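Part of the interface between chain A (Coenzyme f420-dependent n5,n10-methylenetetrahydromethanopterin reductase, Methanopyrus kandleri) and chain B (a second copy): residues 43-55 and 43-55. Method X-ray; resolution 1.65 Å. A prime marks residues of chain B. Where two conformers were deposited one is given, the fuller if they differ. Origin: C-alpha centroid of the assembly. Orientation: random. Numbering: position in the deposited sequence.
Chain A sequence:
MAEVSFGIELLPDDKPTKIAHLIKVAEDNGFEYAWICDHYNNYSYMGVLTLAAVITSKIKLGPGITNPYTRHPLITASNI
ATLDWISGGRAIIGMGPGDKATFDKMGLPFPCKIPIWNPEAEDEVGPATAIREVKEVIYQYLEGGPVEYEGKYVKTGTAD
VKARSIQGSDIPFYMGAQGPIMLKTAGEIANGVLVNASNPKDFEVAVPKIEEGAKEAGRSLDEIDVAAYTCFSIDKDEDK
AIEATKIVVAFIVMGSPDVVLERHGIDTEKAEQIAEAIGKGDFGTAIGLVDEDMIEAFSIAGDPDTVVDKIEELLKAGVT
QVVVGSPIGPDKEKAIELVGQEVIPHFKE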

# COMPACT_ATOMS: atom_id res chain seq x y z
N TYR A 43 16.85 -8.33 -2.42
CA TYR A 43 15.65 -8.25 -1.58
C TYR A 43 14.78 -9.48 -1.92
O TYR A 43 14.82 -10.03 -3.02
CB TYR A 43 14.92 -6.92 -1.82
CG TYR A 43 15.67 -5.74 -1.27
CD1 TYR A 43 16.39 -4.89 -2.12
CD2 TYR A 43 15.66 -5.49 0.12
CE1 TYR A 43 17.09 -3.78 -1.59
CE2 TYR A 43 16.34 -4.41 0.65
CZ TYR A 43 17.06 -3.56 -0.21
OH TYR A 43 17.73 -2.49 0.34
N SER A 44 14.00 -9.92 -0.95
CA SER A 44 13.25 -11.15 -1.13
C SER A 44 12.10 -10.97 -2.06
O SER A 44 11.45 -9.93 -2.08
CB SER A 44 12.77 -11.68 0.22
OG SER A 44 11.77 -10.84 0.77
N TYR A 45 11.85 -12.01 -2.86
CA TYR A 45 10.80 -11.91 -3.86
C TYR A 45 9.44 -11.70 -3.22
O TYR A 45 8.62 -10.97 -3.79
CB TYR A 45 10.80 -13.13 -4.83
CG TYR A 45 10.13 -14.41 -4.34
CD1 TYR A 45 8.73 -14.54 -4.26
CD2 TYR A 45 10.91 -15.50 -3.99
CE1 TYR A 45 8.14 -15.70 -3.85
CE2 TYR A 45 10.33 -16.70 -3.57
CZ TYR A 45 8.95 -16.79 -3.51
OH TYR A 45 8.36 -17.94 -3.13
N MET A 46 9.16 -12.31 -2.07
CA MET A 46 7.88 -12.13 -1.41
C MET A 46 7.70 -10.69 -0.96
O MET A 46 6.61 -10.13 -1.11
CB MET A 46 7.73 -13.07 -0.20
CG MET A 46 7.03 -14.38 -0.51
SD MET A 46 5.46 -14.14 -1.38
CE MET A 46 4.19 -13.59 -0.18
N GLY A 47 8.74 -10.07 -0.42
CA GLY A 47 8.57 -8.68 0.01
C GLY A 47 8.37 -7.74 -1.17
O GLY A 47 7.45 -6.91 -1.17
N VAL A 48 9.24 -7.88 -2.19
CA VAL A 48 9.17 -7.03 -3.36
C VAL A 48 7.87 -7.27 -4.14
O VAL A 48 7.22 -6.31 -4.58
CB VAL A 48 10.40 -7.30 -4.27
CG1 VAL A 48 10.28 -6.51 -5.60
CG2 VAL A 48 11.67 -6.88 -3.52
N LEU A 49 7.47 -8.53 -4.35
CA LEU A 49 6.22 -8.75 -5.09
C LEU A 49 4.96 -8.35 -4.32
O LEU A 49 3.98 -7.95 -4.93
CB LEU A 49 6.13 -10.20 -5.56
CG LEU A 49 7.11 -10.56 -6.70
CD1 LEU A 49 7.10 -12.11 -6.81
CD2 LEU A 49 6.71 -9.91 -8.00
N THR A 50 4.98 -8.45 -2.99
CA THR A 50 3.83 -8.01 -2.23
C THR A 50 3.73 -6.48 -2.35
O THR A 50 2.64 -5.94 -2.56
CB THR A 50 3.95 -8.43 -0.75
OG1 THR A 50 3.94 -9.87 -0.68
CG2 THR A 50 2.71 -7.94 0.03
N LEU A 51 4.86 -5.80 -2.28
CA LEU A 51 4.83 -4.33 -2.44
C LEU A 51 4.37 -4.01 -3.88
O LEU A 51 3.54 -3.14 -4.11
CB LEU A 51 6.22 -3.77 -2.23
CG LEU A 51 6.37 -2.25 -2.35
CD1 LEU A 51 5.50 -1.53 -1.27
CD2 LEU A 51 7.84 -1.92 -2.20
N ALA A 52 4.88 -4.75 -4.87
CA ALA A 52 4.43 -4.48 -6.25
C ALA A 52 2.95 -4.76 -6.40
O ALA A 52 2.24 -4.05 -7.17
CB ALA A 52 5.26 -5.35 -7.26
N ALA A 53 2.45 -5.79 -5.71
CA ALA A 53 1.03 -6.14 -5.79
C ALA A 53 0.14 -4.99 -5.30
O ALA A 53 -0.94 -4.76 -5.83
CB ALA A 53 0.72 -7.39 -4.97
N VAL A 54 0.61 -4.29 -4.28
CA VAL A 54 -0.12 -3.17 -3.69
C VAL A 54 -0.19 -1.94 -4.64
O VAL A 54 -1.20 -1.20 -4.65
CB VAL A 54 0.62 -2.84 -2.35
CG1 VAL A 54 0.33 -1.46 -1.84
CG2 VAL A 54 0.19 -3.91 -1.32
N ILE A 55 0.87 -1.79 -5.43
CA ILE A 55 1.05 -0.67 -6.36
C ILE A 55 0.59 -0.90 -7.79
O ILE A 55 0.77 -0.06 -8.66
CB ILE A 55 2.56 -0.29 -6.37
CG1 ILE A 55 3.00 0.07 -4.94
CG2 ILE A 55 2.83 0.83 -7.31
CD1 ILE A 55 2.26 1.22 -4.37
N TYR B 43 -1.27 -17.98 5.84
CA TYR B 43 -0.67 -17.07 4.87
C TYR B 43 0.79 -16.82 5.34
O TYR B 43 1.12 -16.90 6.52
CB TYR B 43 -1.48 -15.78 4.77
CG TYR B 43 -2.81 -15.98 4.10
CD1 TYR B 43 -3.99 -16.05 4.84
CD2 TYR B 43 -2.87 -16.12 2.69
CE1 TYR B 43 -5.24 -16.24 4.20
CE2 TYR B 43 -4.07 -16.31 2.04
CZ TYR B 43 -5.26 -16.38 2.80
OH TYR B 43 -6.44 -16.57 2.14
N SER B 44 1.66 -16.53 4.39
CA SER B 44 3.07 -16.42 4.72
C SER B 44 3.37 -15.16 5.47
O SER B 44 2.78 -14.11 5.21
CB SER B 44 3.91 -16.50 3.44
OG SER B 44 3.74 -15.35 2.64
N TYR B 45 4.30 -15.27 6.41
CA TYR B 45 4.62 -14.12 7.25
C TYR B 45 5.17 -12.97 6.43
O TYR B 45 4.87 -11.82 6.76
CB TYR B 45 5.56 -14.50 8.42
CG TYR B 45 7.05 -14.62 8.12
CD1 TYR B 45 7.86 -13.47 7.91
CD2 TYR B 45 7.65 -15.86 8.07
CE1 TYR B 45 9.19 -13.58 7.66
CE2 TYR B 45 9.02 -15.99 7.82
CZ TYR B 45 9.78 -14.85 7.63
OH TYR B 45 11.11 -14.94 7.41
N MET B 46 5.96 -13.24 5.39
CA MET B 46 6.51 -12.17 4.58
C MET B 46 5.39 -11.43 3.84
O MET B 46 5.42 -10.20 3.76
CB MET B 46 7.53 -12.70 3.55
CG MET B 46 8.96 -12.64 4.03
SD MET B 46 9.43 -11.01 4.66
CE MET B 46 9.70 -9.88 3.23
N GLY B 47 4.41 -12.14 3.31
CA GLY B 47 3.34 -11.44 2.61
C GLY B 47 2.49 -10.61 3.56
O GLY B 47 2.22 -9.43 3.30
N VAL B 48 2.07 -11.23 4.67
CA VAL B 48 1.24 -10.56 5.65
C VAL B 48 2.00 -9.39 6.31
O VAL B 48 1.43 -8.30 6.48
CB VAL B 48 0.77 -11.57 6.73
CG1 VAL B 48 -0.01 -10.85 7.85
CG2 VAL B 48 -0.12 -12.62 6.06
N LEU B 49 3.25 -9.59 6.71
CA LEU B 49 3.97 -8.46 7.33
C LEU B 49 4.33 -7.34 6.36
O LEU B 49 4.39 -6.19 6.77
CB LEU B 49 5.22 -8.97 8.06
CG LEU B 49 4.93 -9.77 9.34
CD1 LEU B 49 6.25 -10.45 9.75
CD2 LEU B 49 4.41 -8.88 10.44
N THR B 50 4.55 -7.65 5.09
CA THR B 50 4.82 -6.60 4.13
C THR B 50 3.53 -5.78 3.95
O THR B 50 3.56 -4.55 3.93
CB THR B 50 5.29 -7.18 2.78
OG1 THR B 50 6.55 -7.85 2.99
CG2 THR B 50 5.56 -6.03 1.79
N LEU B 51 2.39 -6.46 3.88
CA LEU B 51 1.12 -5.72 3.75
C LEU B 51 0.91 -4.90 5.04
O LEU B 51 0.53 -3.73 5.00
CB LEU B 51 -0.02 -6.71 3.60
CG LEU B 51 -1.42 -6.11 3.44
CD1 LEU B 51 -1.50 -5.23 2.15
CD2 LEU B 51 -2.40 -7.26 3.39
N ALA B 52 1.18 -5.50 6.20
CA ALA B 52 1.01 -4.72 7.44
C ALA B 52 1.97 -3.54 7.48
O ALA B 52 1.60 -2.45 8.02
CB ALA B 52 1.25 -5.64 8.69
N ALA B 53 3.17 -3.72 6.95
CA ALA B 53 4.16 -2.63 6.93
C ALA B 53 3.66 -1.43 6.14
O ALA B 53 3.92 -0.27 6.49
CB ALA B 53 5.49 -3.09 6.33
N VAL B 54 2.94 -1.70 5.06
CA VAL B 54 2.39 -0.66 4.19
C VAL B 54 1.25 0.15 4.87
O VAL B 54 1.10 1.36 4.63
CB VAL B 54 1.89 -1.40 2.90
CG1 VAL B 54 0.90 -0.61 2.11
CG2 VAL B 54 3.14 -1.72 2.06
N ILE B 55 0.51 -0.54 5.74
CA ILE B 55 -0.65 -0.01 6.44
C ILE B 55 -0.39 0.55 7.84
O ILE B 55 -1.30 0.96 8.54
CB ILE B 55 -1.71 -1.14 6.55
CG1 ILE B 55 -2.08 -1.62 5.15
CG2 ILE B 55 -2.92 -0.67 7.29
CD1 ILE B 55 -2.65 -0.56 4.28

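The two copies meet through helix 45-54 of each chain, packed about an exact two-fold axis with their N-to-C directions 45° apart and their axes 8.6 Å apart at closest approach. No hydrogen bond crosses between the stretches; the contact is one of close packing.

Along chain B, Tyr43′ makes no contact, and the interface begins at Ser44′, the N-cap of the helix. Its OG accepts a weak capping bond from Gly47′ N (3.3 Å) and also lies 3.4 Å from Met46 CE of the other chain. Tyr45′ directs its CA-to-CB bond away from the partner, whereas that of Met46′ points toward it. Met46′ CB packs on Met46 CB across the axis at 3.8 Å, while its terminal CE reaches the start of the opposing helix, 3.4 Å from Ser44 OG and 3.6 Å from Gly47 CA.

Gly47′ receives the reciprocal methionine, with its CA 3.6 Å from Met46 CE. The absence of a side chain is what allows this: an ideal CB on Gly47′ would lie only 2.9 Å from Met46 CE, a clash. Gly47′ also faces Thr50, their CA atoms being 6.0 Å apart, and its carbonyl O is 3.6 Å from Thr50 CG2.

Val48′ and Leu49′ take no part. One turn after Met46′, Thr50′ adopts the m rotamer and donates from OG1 to Met46′ O (2.7 Å), so its hydroxyl is satisfied within its own helix. Its methyl CG2 packs across the interface, 3.8 Å from Thr50 CB and 3.6 Å from Gly47 O.

Beyond this point the side-chain contacts are aliphatic. Leu51′ CD1 meets Val54 CG2 at 4.1 Å, and after the non-contacting Ala52′ and Ala53′, Val54′ returns the contact through CG2 to Leu51 CD1, also at 4.1 Å. Val54′ CG1 meets Val54 CG1 at 4.1 Å, a self-pairing across the two-fold.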